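PDB 3O6N: APL1 from Anopheles gambiae, which probably pairs with the leucine-rich repeat protein LRIM1 in a heterodimer that regulates complement-like immunity in the mosquito. Local coordinates for residues C21-V26 against D66-V71; F37-E40 against L44-Q47; H266-M271 against Q292-L297. All coordinates share one frame; numbering follows the deposited sequence.

Contact 1: C21-V26 against D66-V71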
ATOM      1  N   CYS A  21     -17.753 -21.639 -18.483  1.00 33.63           N
ATOM      2  CA  CYS A  21     -18.899 -22.102 -17.700  1.00 34.17           C
ATOM      3  C   CYS A  21     -19.419 -21.043 -16.744  1.00 35.89           C
ATOM      4  O   CYS A  21     -18.777 -20.727 -15.743  1.00 32.61           O
ATOM      5  CB  CYS A  21     -18.583 -23.378 -16.912  1.00 34.80           C
ATOM      6  SG  CYS A  21     -19.960 -23.910 -15.826  1.00 34.55           S
ATOM      7  N   VAL A  22     -20.597 -20.511 -17.047  1.00 33.32           N
ATOM      8  CA  VAL A  22     -21.256 -19.570 -16.157  1.00 35.66           C
ATOM      9  C   VAL A  22     -22.541 -20.169 -15.586  1.00 31.69           C
ATOM     10  O   VAL A  22     -23.480 -20.473 -16.325  1.00 34.88           O
ATOM     11  CB  VAL A  22     -21.588 -18.250 -16.883  1.00 39.21           C
ATOM     12  CG1 VAL A  22     -22.239 -17.265 -15.922  1.00 41.22           C
ATOM     13  CG2 VAL A  22     -20.331 -17.657 -17.501  1.00 33.09           C
ATOM     14  N   PHE A  23     -22.564 -20.353 -14.268  1.00 32.40           N
ATOM     15  CA  PHE A  23     -23.762 -20.814 -13.577  1.00 35.50           C
ATOM     16  C   PHE A  23     -24.655 -19.619 -13.288  1.00 37.21           C
ATOM     17  O   PHE A  23     -24.167 -18.537 -12.955  1.00 36.26           O
ATOM     18  CB  PHE A  23     -23.407 -21.509 -12.261  1.00 32.89           C
ATOM     19  CG  PHE A  23     -22.672 -22.810 -12.430  1.00 32.85           C
ATOM     20  CD1 PHE A  23     -23.341 -23.951 -12.840  1.00 31.60           C
ATOM     21  CD2 PHE A  23     -21.317 -22.897 -12.148  1.00 30.55           C
ATOM     22  CE1 PHE A  23     -22.671 -25.148 -12.990  1.00 33.48           C
ATOM     23  CE2 PHE A  23     -20.640 -24.093 -12.293  1.00 29.30           C
ATOM     24  CZ  PHE A  23     -21.318 -25.223 -12.712  1.00 28.96           C
ATOM     25  N   TYR A  24     -25.962 -19.819 -13.412  1.00 35.28           N
ATOM     26  CA  TYR A  24     -26.932 -18.767 -13.136  1.00 37.64           C
ATOM     27  C   TYR A  24     -27.925 -19.190 -12.057  1.00 35.00           C
ATOM     28  O   TYR A  24     -28.402 -20.326 -12.048  1.00 30.81           O
ATOM     29  CB  TYR A  24     -27.698 -18.392 -14.409  1.00 44.10           C
ATOM     30  CG  TYR A  24     -27.081 -17.257 -15.194  1.00 55.38           C
ATOM     31  CD1 TYR A  24     -27.383 -15.936 -14.893  1.00 60.16           C
ATOM     32  CD2 TYR A  24     -26.206 -17.508 -16.244  1.00 59.63           C
ATOM     33  CE1 TYR A  24     -26.827 -14.893 -15.610  1.00 64.00           C
ATOM     34  CE2 TYR A  24     -25.644 -16.470 -16.969  1.00 62.81           C
ATOM     35  CZ  TYR A  24     -25.958 -15.165 -16.646  1.00 66.54           C
ATOM     36  OH  TYR A  24     -25.403 -14.128 -17.361  1.00 70.34           O
ATOM     37  N   ASP A  25     -28.219 -18.268 -11.147  1.00 30.63           N
ATOM     38  CA  ASP A  25     -29.293 -18.448 -10.177  1.00 30.72           C
ATOM     39  C   ASP A  25     -29.104 -19.652  -9.261  1.00 33.08           C
ATOM     40  O   ASP A  25     -30.064 -20.357  -8.947  1.00 35.39           O
ATOM     41  CB  ASP A  25     -30.638 -18.542 -10.900  1.00 37.54           C
ATOM     42  CG  ASP A  25     -30.909 -17.335 -11.772  1.00 42.62           C
ATOM     43  OD1 ASP A  25     -30.847 -16.203 -11.251  1.00 47.79           O
ATOM     44  OD2 ASP A  25     -31.163 -17.516 -12.982  1.00 45.76           O
ATOM     45  N   VAL A  26     -27.867 -19.886  -8.836  1.00 29.76           N
ATOM     46  CA  VAL A  26     -27.594 -20.922  -7.853  1.00 24.59           C
ATOM     47  C   VAL A  26     -27.893 -20.353  -6.477  1.00 27.46           C
ATOM     48  O   VAL A  26     -27.387 -19.291  -6.118  1.00 28.71           O
ATOM     49  CB  VAL A  26     -26.129 -21.367  -7.887  1.00 25.29           C
ATOM     50  CG1 VAL A  26     -25.862 -22.384  -6.789  1.00 25.48           C
ATOM     51  CG2 VAL A  26     -25.771 -21.927  -9.251  1.00 27.33           C
ATOM     52  N   ASP A  66     -16.423 -31.788  -7.223  1.00 27.92           N
ATOM     53  CA  ASP A  66     -16.549 -33.233  -7.373  1.00 31.01           C
ATOM     54  C   ASP A  66     -17.029 -33.557  -8.785  1.00 29.75           C
ATOM     55  O   ASP A  66     -16.722 -34.618  -9.325  1.00 27.81           O
ATOM     56  CB  ASP A  66     -17.513 -33.812  -6.336  1.00 30.02           C
ATOM     57  CG  ASP A  66     -16.860 -34.012  -4.978  1.00 38.64           C
ATOM     58  OD1 ASP A  66     -15.734 -33.510  -4.775  1.00 40.73           O
ATOM     59  OD2 ASP A  66     -17.477 -34.670  -4.113  1.00 42.71           O
ATOM     60  N   SER A  67     -17.773 -32.624  -9.375  1.00 27.98           N
ATOM     61  CA  SER A  67     -18.333 -32.795 -10.712  1.00 25.93           C
ATOM     62  C   SER A  67     -17.501 -32.099 -11.783  1.00 26.05           C
ATOM     63  O   SER A  67     -17.409 -32.576 -12.912  1.00 29.26           O
ATOM     64  CB  SER A  67     -19.772 -32.280 -10.764  1.00 29.71           C
ATOM     65  OG  SER A  67     -20.614 -33.043  -9.923  1.00 32.44           O
ATOM     66  N   PHE A  68     -16.909 -30.964 -11.429  1.00 23.02           N
ATOM     67  CA  PHE A  68     -16.043 -30.234 -12.347  1.00 25.41           C
ATOM     68  C   PHE A  68     -14.591 -30.380 -11.915  1.00 27.27           C
ATOM     69  O   PHE A  68     -14.115 -29.640 -11.056  1.00 26.72           O
ATOM     70  CB  PHE A  68     -16.449 -28.760 -12.398  1.00 28.53           C
ATOM     71  CG  PHE A  68     -17.748 -28.521 -13.114  1.00 27.56           C
ATOM     72  CD1 PHE A  68     -17.765 -27.902 -14.355  1.00 26.34           C
ATOM     73  CD2 PHE A  68     -18.950 -28.930 -12.558  1.00 28.76           C
ATOM     74  CE1 PHE A  68     -18.962 -27.688 -15.025  1.00 26.74           C
ATOM     75  CE2 PHE A  68     -20.148 -28.720 -13.221  1.00 27.45           C
ATOM     76  CZ  PHE A  68     -20.153 -28.097 -14.456  1.00 25.89           C
ATOM     77  N   ARG A  69     -13.892 -31.341 -12.515  1.00 29.43           N
ATOM     78  CA  ARG A  69     -12.551 -31.709 -12.064  1.00 29.86           C
ATOM     79  C   ARG A  69     -11.425 -31.218 -12.972  1.00 31.91           C
ATOM     80  O   ARG A  69     -10.278 -31.645 -12.830  1.00 32.10           O
ATOM     81  CB  ARG A  69     -12.451 -33.228 -11.895  1.00 32.32           C
ATOM     82  CG  ARG A  69     -13.481 -33.808 -10.940  1.00 33.25           C
ATOM     83  CD  ARG A  69     -13.185 -35.264 -10.636  1.00 36.68           C
ATOM     84  NE  ARG A  69     -14.171 -35.848  -9.733  1.00 41.98           N
ATOM     85  CZ  ARG A  69     -14.207 -37.135  -9.404  1.00 45.69           C
ATOM     86  NH1 ARG A  69     -13.308 -37.972  -9.904  1.00 42.21           N
ATOM     87  NH2 ARG A  69     -15.141 -37.585  -8.578  1.00 46.72           N
ATOM     88  N   GLN A  70     -11.745 -30.321 -13.896  1.00 29.82           N
ATOM     89  CA  GLN A  70     -10.735 -29.778 -14.798  1.00 34.48           C
ATOM     90  C   GLN A  70     -10.698 -28.252 -14.746  1.00 28.86           C
ATOM     91  O   GLN A  70     -10.220 -27.599 -15.675  1.00 31.04           O
ATOM     92  CB  GLN A  70     -10.982 -30.264 -16.227  1.00 40.26           C
ATOM     93  CG  GLN A  70     -10.956 -31.781 -16.361  1.00 51.16           C
ATOM     94  CD  GLN A  70     -11.496 -32.264 -17.691  1.00 58.72           C
ATOM     95  OE1 GLN A  70     -11.176 -31.712 -18.743  1.00 62.59           O
ATOM     96  NE2 GLN A  70     -12.326 -33.299 -17.650  1.00 62.24           N
ATOM     97  N   VAL A  71     -11.204 -27.689 -13.653  1.00 24.33           N
ATOM     98  CA  VAL A  71     -11.245 -26.242 -13.490  1.00 21.46           C
ATOM     99  C   VAL A  71      -9.843 -25.672 -13.285  1.00 24.65           C
ATOM    100  O   VAL A  71      -9.063 -26.188 -12.485  1.00 28.11           O
ATOM    101  CB  VAL A  71     -12.135 -25.833 -12.298  1.00 21.68           C
ATOM    102  CG1 VAL A  71     -12.147 -24.318 -12.135  1.00 20.29           C
ATOM    103  CG2 VAL A  71     -13.555 -26.364 -12.484  1.00 23.37           C
TER
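F23 and F68 meet ring to ring inside the N-terminal end of the solenoid. The tip of F23 does the touching: its CZ lies 3.6 Å from CZ of F68, and F68 CE2 sits in the plane of the F23 ring. The pair is an offset edge-to-face (T-shaped) stack, with the edge of F23 toward the face of F68. The planes stand at 76° and the centroids are 5.4 Å apart. The two side chains come from opposite directions, one from strand 21-24 and the other from the turn after helix 63-67. C21 SG lies beside them and makes an oblique sulfur-aromatic contact with F68. It is anti to the backbone N (chi1 176°), which sends the sulfur toward F68, where it lies 4.0 Å from CE1. The same sulfur stands 3.5 Å above one face of the F23 ring, offset toward the rim.

All of this tight part is buried. F23 further packs on F37 and F52. On the outer side, Y24 and D25 are exposed and take no part. R69 bonds within its own segment: its NE donates to D66 O at 2.9 Å, from above the carbonyl plane, near the end of helix 63-67. C21 SG is also tied to C12 by a disulfide. This disulfide at strand 21-24, the outermost of the solenoid's parallel strands, is consistent with the N-terminal cap of an extracellular leucine-rich repeat domain.

Contact 2: F37-E40 against L44-Q47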
ATOM      1  N   PHE A  37     -24.395 -30.214  -9.706  1.00 25.27           N
ATOM      2  CA  PHE A  37     -23.753 -29.307 -10.652  1.00 23.66           C
ATOM      3  C   PHE A  37     -23.408 -30.052 -11.934  1.00 25.77           C
ATOM      4  O   PHE A  37     -22.945 -31.189 -11.887  1.00 26.45           O
ATOM      5  CB  PHE A  37     -22.470 -28.711 -10.050  1.00 22.87           C
ATOM      6  CG  PHE A  37     -22.718 -27.691  -8.978  1.00 24.57           C
ATOM      7  CD1 PHE A  37     -22.994 -26.377  -9.309  1.00 26.10           C
ATOM      8  CD2 PHE A  37     -22.688 -28.047  -7.640  1.00 29.16           C
ATOM      9  CE1 PHE A  37     -23.229 -25.432  -8.327  1.00 29.90           C
ATOM     10  CE2 PHE A  37     -22.918 -27.106  -6.652  1.00 27.38           C
ATOM     11  CZ  PHE A  37     -23.191 -25.797  -6.997  1.00 27.49           C
ATOM     12  N   GLY A  38     -23.634 -29.405 -13.074  1.00 25.36           N
ATOM     13  CA  GLY A  38     -23.281 -29.969 -14.364  1.00 24.31           C
ATOM     14  C   GLY A  38     -23.996 -31.272 -14.683  1.00 31.71           C
ATOM     15  O   GLY A  38     -25.087 -31.538 -14.178  1.00 28.16           O
ATOM     16  N   PHE A  39     -23.372 -32.083 -15.532  1.00 31.23           N
ATOM     17  CA  PHE A  39     -23.908 -33.390 -15.900  1.00 33.11           C
ATOM     18  C   PHE A  39     -23.443 -34.475 -14.938  1.00 30.55           C
ATOM     19  O   PHE A  39     -22.354 -34.392 -14.372  1.00 29.59           O
ATOM     20  CB  PHE A  39     -23.488 -33.758 -17.322  1.00 35.62           C
ATOM     21  CG  PHE A  39     -24.108 -32.891 -18.379  1.00 39.41           C
ATOM     22  CD1 PHE A  39     -25.359 -33.194 -18.897  1.00 39.94           C
ATOM     23  CD2 PHE A  39     -23.441 -31.776 -18.859  1.00 40.38           C
ATOM     24  CE1 PHE A  39     -25.931 -32.397 -19.870  1.00 43.78           C
ATOM     25  CE2 PHE A  39     -24.008 -30.976 -19.833  1.00 43.37           C
ATOM     26  CZ  PHE A  39     -25.255 -31.287 -20.340  1.00 42.09           C
ATOM     27  N   GLU A  40     -24.270 -35.498 -14.762  1.00 27.31           N
ATOM     28  CA  GLU A  40     -23.908 -36.627 -13.917  1.00 28.58           C
ATOM     29  C   GLU A  40     -22.612 -37.262 -14.407  1.00 30.03           C
ATOM     30  O   GLU A  40     -21.764 -37.655 -13.609  1.00 32.44           O
ATOM     31  CB  GLU A  40     -25.028 -37.664 -13.889  1.00 31.38           C
ATOM     32  CG  GLU A  40     -24.695 -38.895 -13.067  1.00 29.47           C
ATOM     33  CD  GLU A  40     -25.870 -39.838 -12.944  1.00 28.78           C
ATOM     34  OE1 GLU A  40     -27.002 -39.349 -12.756  1.00 30.08           O
ATOM     35  OE2 GLU A  40     -25.662 -41.065 -13.043  1.00 29.95           O
ATOM     36  N   LEU A  44     -18.185 -34.847 -18.997  1.00 34.42           N
ATOM     37  CA  LEU A  44     -18.841 -33.800 -19.776  1.00 33.53           C
ATOM     38  C   LEU A  44     -18.617 -32.408 -19.177  1.00 33.80           C
ATOM     39  O   LEU A  44     -18.796 -31.396 -19.853  1.00 37.18           O
ATOM     40  CB  LEU A  44     -20.340 -34.085 -19.915  1.00 30.58           C
ATOM     41  CG  LEU A  44     -20.694 -35.398 -20.617  1.00 36.51           C
ATOM     42  CD1 LEU A  44     -22.203 -35.576 -20.702  1.00 40.27           C
ATOM     43  CD2 LEU A  44     -20.066 -35.448 -22.001  1.00 39.95           C
ATOM     44  N   ASN A  45     -18.227 -32.368 -17.905  1.00 32.56           N
ATOM     45  CA  ASN A  45     -17.942 -31.112 -17.224  1.00 30.70           C
ATOM     46  C   ASN A  45     -16.463 -30.768 -17.365  1.00 29.70           C
ATOM     47  O   ASN A  45     -15.716 -30.752 -16.386  1.00 27.09           O
ATOM     48  CB  ASN A  45     -18.329 -31.205 -15.749  1.00 27.52           C
ATOM     49  CG  ASN A  45     -19.731 -31.759 -15.547  1.00 30.93           C
ATOM     50  OD1 ASN A  45     -20.673 -31.364 -16.234  1.00 29.75           O
ATOM     51  ND2 ASN A  45     -19.871 -32.686 -14.605  1.00 30.79           N
ATOM     52  N   ASN A  46     -16.046 -30.500 -18.595  1.00 32.23           N
ATOM     53  CA  ASN A  46     -14.638 -30.289 -18.895  1.00 34.30           C
ATOM     54  C   ASN A  46     -14.271 -28.811 -18.942  1.00 33.91           C
ATOM     55  O   ASN A  46     -13.180 -28.451 -19.386  1.00 35.36           O
ATOM     56  CB  ASN A  46     -14.283 -30.953 -20.225  1.00 38.17           C
ATOM     57  CG  ASN A  46     -14.997 -30.315 -21.400  1.00 45.48           C
ATOM     58  OD1 ASN A  46     -15.997 -29.616 -21.230  1.00 47.72           O
ATOM     59  ND2 ASN A  46     -14.487 -30.555 -22.601  1.00 50.90           N
ATOM     60  N   GLN A  47     -15.186 -27.960 -18.490  1.00 34.15           N
ATOM     61  CA  GLN A  47     -14.951 -26.521 -18.502  1.00 32.93           C
ATOM     62  C   GLN A  47     -13.788 -26.131 -17.588  1.00 31.08           C
ATOM     63  O   GLN A  47     -13.612 -26.697 -16.507  1.00 26.21           O
ATOM     64  CB  GLN A  47     -16.225 -25.756 -18.127  1.00 33.97           C
ATOM     65  CG  GLN A  47     -17.317 -25.788 -19.196  1.00 34.08           C
ATOM     66  CD  GLN A  47     -18.156 -27.057 -19.162  1.00 38.57           C
ATOM     67  OE1 GLN A  47     -18.183 -27.776 -18.163  1.00 35.16           O
ATOM     68  NE2 GLN A  47     -18.849 -27.333 -20.259  1.00 39.36           N
TER
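N45 grips the backbone of F39 with both ends of its side-chain amide. F39 N donates to N45 OD1 at 2.9 Å, with an N-H...O angle of 164°. The donor lies in the carbonyl plane, on a lone pair of OD1. In return N45 ND2 donates to F39 O at 3.0 Å, again on a lone pair. This bond is nearly as straight (163°), and F39 O stays close to the amide plane. N45 CG lies anti to its own carbonyl carbon (chi1 -49°), which brings the amide over to F39. Two bonds to one residue fix the rotation of the amide, which meets the F39 backbone edge-on. ND2 also donates to S67 O, so the buried amide nitrogen has two acceptors.

Van der Waals contacts fill in the rest. G38 CA passes 3.5 Å from N45 OD1. L44 packs against the root of the F39 side chain: L44 CB is 4.0 Å from F39 CD2, and L44 CD1 is 4.0 Å from F39 CG. This apolar part is exposed, unlike the amide.

The backbone at N45 makes an inverse gamma turn. Both segments belong to the loop between strand 36-37 and strand 49-53. Through S67, N45 links this loop to the end of helix 63-67, while F37 packs on A63 and L64 of the same helix and the G38 backbone hydrogen-bonds to Y10 of strand 9-10.

Contact 3: H266-M271 against Q292-L297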
ATOM      1  N   HIS A 266      22.131  14.045   4.637  1.00 21.39           N
ATOM      2  CA  HIS A 266      22.967  12.846   4.760  1.00 21.85           C
ATOM      3  C   HIS A 266      22.316  11.544   4.279  1.00 21.79           C
ATOM      4  O   HIS A 266      22.919  10.809   3.503  1.00 21.55           O
ATOM      5  CB  HIS A 266      23.505  12.698   6.185  1.00 23.33           C
ATOM      6  CG  HIS A 266      24.388  13.828   6.610  1.00 28.83           C
ATOM      7  ND1 HIS A 266      23.932  14.891   7.360  1.00 33.92           N
ATOM      8  CD2 HIS A 266      25.698  14.072   6.369  1.00 31.81           C
ATOM      9  CE1 HIS A 266      24.927  15.734   7.573  1.00 35.45           C
ATOM     10  NE2 HIS A 266      26.009  15.261   6.982  1.00 37.11           N
ATOM     11  N   PRO A 267      21.084  11.257   4.728  1.00 21.95           N
ATOM     12  CA  PRO A 267      20.443   9.990   4.355  1.00 23.46           C
ATOM     13  C   PRO A 267      20.111   9.883   2.866  1.00 21.25           C
ATOM     14  O   PRO A 267      19.797   8.789   2.402  1.00 18.48           O
ATOM     15  CB  PRO A 267      19.145  10.002   5.170  1.00 25.48           C
ATOM     16  CG  PRO A 267      19.388  10.964   6.278  1.00 25.25           C
ATOM     17  CD  PRO A 267      20.273  12.018   5.694  1.00 22.13           C
ATOM     18  N   PHE A 268      20.179  10.996   2.137  1.00 18.20           N
ATOM     19  CA  PHE A 268      19.752  11.031   0.741  1.00 14.83           C
ATOM     20  C   PHE A 268      20.906  11.056  -0.264  1.00 14.96           C
ATOM     21  O   PHE A 268      20.673  11.066  -1.470  1.00 19.80           O
ATOM     22  CB  PHE A 268      18.843  12.251   0.499  1.00 20.00           C
ATOM     23  CG  PHE A 268      17.608  12.270   1.363  1.00 20.40           C
ATOM     24  CD1 PHE A 268      16.452  11.624   0.956  1.00 17.26           C
ATOM     25  CD2 PHE A 268      17.607  12.922   2.585  1.00 18.52           C
ATOM     26  CE1 PHE A 268      15.317  11.632   1.746  1.00 16.41           C
ATOM     27  CE2 PHE A 268      16.473  12.934   3.384  1.00 16.69           C
ATOM     28  CZ  PHE A 268      15.326  12.285   2.961  1.00 14.16           C
ATOM     29  N   VAL A 269      22.143  11.060   0.224  1.00 21.54           N
ATOM     30  CA  VAL A 269      23.297  11.248  -0.655  1.00 25.72           C
ATOM     31  C   VAL A 269      23.482  10.126  -1.675  1.00 27.93           C
ATOM     32  O   VAL A 269      24.174  10.301  -2.680  1.00 26.42           O
ATOM     33  CB  VAL A 269      24.617  11.421   0.138  1.00 27.52           C
ATOM     34  CG1 VAL A 269      24.530  12.623   1.067  1.00 28.07           C
ATOM     35  CG2 VAL A 269      24.944  10.154   0.912  1.00 28.29           C
ATOM     36  N   LYS A 270      22.873   8.974  -1.415  1.00 23.11           N
ATOM     37  CA  LYS A 270      23.009   7.829  -2.311  1.00 24.77           C
ATOM     38  C   LYS A 270      21.823   7.706  -3.258  1.00 24.16           C
ATOM     39  O   LYS A 270      21.770   6.788  -4.079  1.00 21.07           O
ATOM     40  CB  LYS A 270      23.170   6.528  -1.519  1.00 28.96           C
ATOM     41  CG  LYS A 270      24.383   6.496  -0.609  1.00 33.48           C
ATOM     42  CD  LYS A 270      25.653   6.833  -1.363  1.00 43.52           C
ATOM     43  CE  LYS A 270      26.864   6.790  -0.442  1.00 53.02           C
ATOM     44  NZ  LYS A 270      28.033   7.527  -1.008  1.00 54.66           N
ATOM     45  N   MET A 271      20.868   8.625  -3.136  1.00 20.40           N
ATOM     46  CA  MET A 271      19.690   8.613  -3.995  1.00 21.46           C
ATOM     47  C   MET A 271      20.083   8.954  -5.428  1.00 27.99           C
ATOM     48  O   MET A 271      20.608  10.032  -5.696  1.00 30.17           O
ATOM     49  CB  MET A 271      18.648   9.614  -3.495  1.00 19.42           C
ATOM     50  CG  MET A 271      18.155   9.361  -2.076  1.00 18.90           C
ATOM     51  SD  MET A 271      16.991   7.994  -2.000  1.00 22.78           S
ATOM     52  CE  MET A 271      16.627   7.910  -0.247  1.00 17.11           C
ATOM     53  N   GLN A 292      24.074  19.048   0.549  1.00 21.13           N
ATOM     54  CA  GLN A 292      24.106  18.328  -0.716  1.00 20.85           C
ATOM     55  C   GLN A 292      22.678  18.122  -1.205  1.00 20.91           C
ATOM     56  O   GLN A 292      21.976  17.219  -0.740  1.00 24.02           O
ATOM     57  CB  GLN A 292      24.824  16.982  -0.578  1.00 26.97           C
ATOM     58  CG  GLN A 292      24.953  16.221  -1.892  1.00 31.62           C
ATOM     59  CD  GLN A 292      25.767  14.944  -1.758  1.00 39.26           C
ATOM     60  OE1 GLN A 292      26.797  14.917  -1.085  1.00 41.94           O
ATOM     61  NE2 GLN A 292      25.302  13.875  -2.400  1.00 41.62           N
ATOM     62  N   PRO A 293      22.232  18.979  -2.132  1.00 22.30           N
ATOM     63  CA  PRO A 293      20.864  18.871  -2.644  1.00 20.97           C
ATOM     64  C   PRO A 293      20.645  17.552  -3.359  1.00 19.72           C
ATOM     65  O   PRO A 293      21.604  16.903  -3.786  1.00 18.86           O
ATOM     66  CB  PRO A 293      20.770  20.028  -3.638  1.00 20.35           C
ATOM     67  CG  PRO A 293      21.805  21.017  -3.164  1.00 23.14           C
ATOM     68  CD  PRO A 293      22.926  20.171  -2.646  1.00 21.66           C
ATOM     69  N   ILE A 294      19.381  17.161  -3.464  1.00 18.70           N
ATOM     70  CA  ILE A 294      18.994  15.975  -4.214  1.00 21.30           C
ATOM     71  C   ILE A 294      18.696  16.440  -5.632  1.00 19.63           C
ATOM     72  O   ILE A 294      17.662  17.060  -5.880  1.00 18.82           O
ATOM     73  CB  ILE A 294      17.749  15.317  -3.590  1.00 20.17           C
ATOM     74  CG1 ILE A 294      18.007  15.012  -2.113  1.00 19.07           C
ATOM     75  CG2 ILE A 294      17.358  14.052  -4.356  1.00 17.34           C
ATOM     76  CD1 ILE A 294      16.764  14.733  -1.312  1.00 19.22           C
ATOM     77  N   PRO A 295      19.621  16.165  -6.562  1.00 21.84           N
ATOM     78  CA  PRO A 295      19.608  16.707  -7.926  1.00 27.29           C
ATOM     79  C   PRO A 295      18.319  16.410  -8.682  1.00 24.78           C
ATOM     80  O   PRO A 295      17.823  17.264  -9.419  1.00 29.53           O
ATOM     81  CB  PRO A 295      20.778  15.983  -8.601  1.00 31.14           C
ATOM     82  CG  PRO A 295      21.672  15.576  -7.489  1.00 32.56           C
ATOM     83  CD  PRO A 295      20.772  15.276  -6.330  1.00 27.34           C
ATOM     84  N   THR A 296      17.787  15.208  -8.495  1.00 20.15           N
ATOM     85  CA  THR A 296      16.638  14.743  -9.265  1.00 20.63           C
ATOM     86  C   THR A 296      15.286  15.109  -8.650  1.00 21.28           C
ATOM     87  O   THR A 296      14.243  14.813  -9.234  1.00 19.61           O
ATOM     88  CB  THR A 296      16.684  13.207  -9.442  1.00 22.38           C
ATOM     89  OG1 THR A 296      16.863  12.595  -8.159  1.00 20.24           O
ATOM     90  CG2 THR A 296      17.839  12.805 -10.343  1.00 22.41           C
ATOM     91  N   LEU A 297      15.294  15.749  -7.483  1.00 20.30           N
ATOM     92  CA  LEU A 297      14.044  15.996  -6.761  1.00 18.03           C
ATOM     93  C   LEU A 297      13.122  16.978  -7.496  1.00 18.86           C
ATOM     94  O   LEU A 297      13.567  18.031  -7.964  1.00 19.91           O
ATOM     95  CB  LEU A 297      14.320  16.486  -5.335  1.00 17.55           C
ATOM     96  CG  LEU A 297      13.166  16.316  -4.342  1.00 18.19           C
ATOM     97  CD1 LEU A 297      12.847  14.832  -4.132  1.00 17.17           C
ATOM     98  CD2 LEU A 297      13.476  16.996  -3.015  1.00 17.55           C
TER
HETATM   99  O   HOH W   1      19.520  12.305  -7.352  1.00 29.37           O
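F268-M271 and I294-L297 are both type I beta turns, and the backbones come nearest at F268 and I294, with CA atoms 7.0 Å apart. They lie in loops leading into strands 276-278 and 299-301, neighbouring parallel strands of the leucine-rich repeat solenoid. The contact thus joins two coils.

I294 reaches F268 with its CD1 methyl, which lies 3.7 Å from both CB and CG of F268. The methyl therefore sits at the root of the ring. Both residues are buried, and F268 also packs on L244 and L277 inside the solenoid.

Q292 covers the more exposed side. Its chain is extended, with CG anti to the backbone N (chi1 -177°), and it crosses V269 at about a right angle. Q292 NE2 comes within 3.6 Å of V269 CB, a packing contact without a hydrogen bond.

T296 OG1 is hydrogen-bonded to L274 O. A water completes the link between the turns, donating to M271 O at 3.0 Å and to T296 OG1 at 2.8 Å.

Overall arrangement
Contacts 1 and 2 form one neighbourhood at the N-terminal end, with centres about 7 Å apart. In sequence, both segments of contact 2 fall between those of contact 1. They touch directly: they share the N45-S67 link, and Q47 packs on F68. Contact 3 lies on the other side of the chain's centre, later in the sequence. Its centre is about 56 Å from that of contact 1 and about 62 Å from that of contact 2, and it touches neither. Successive parallel strands are stacked between the two regions. The N-acetylglucosamine in the entry belongs to glycans attached to the protein itself and does not mark a binding pocket.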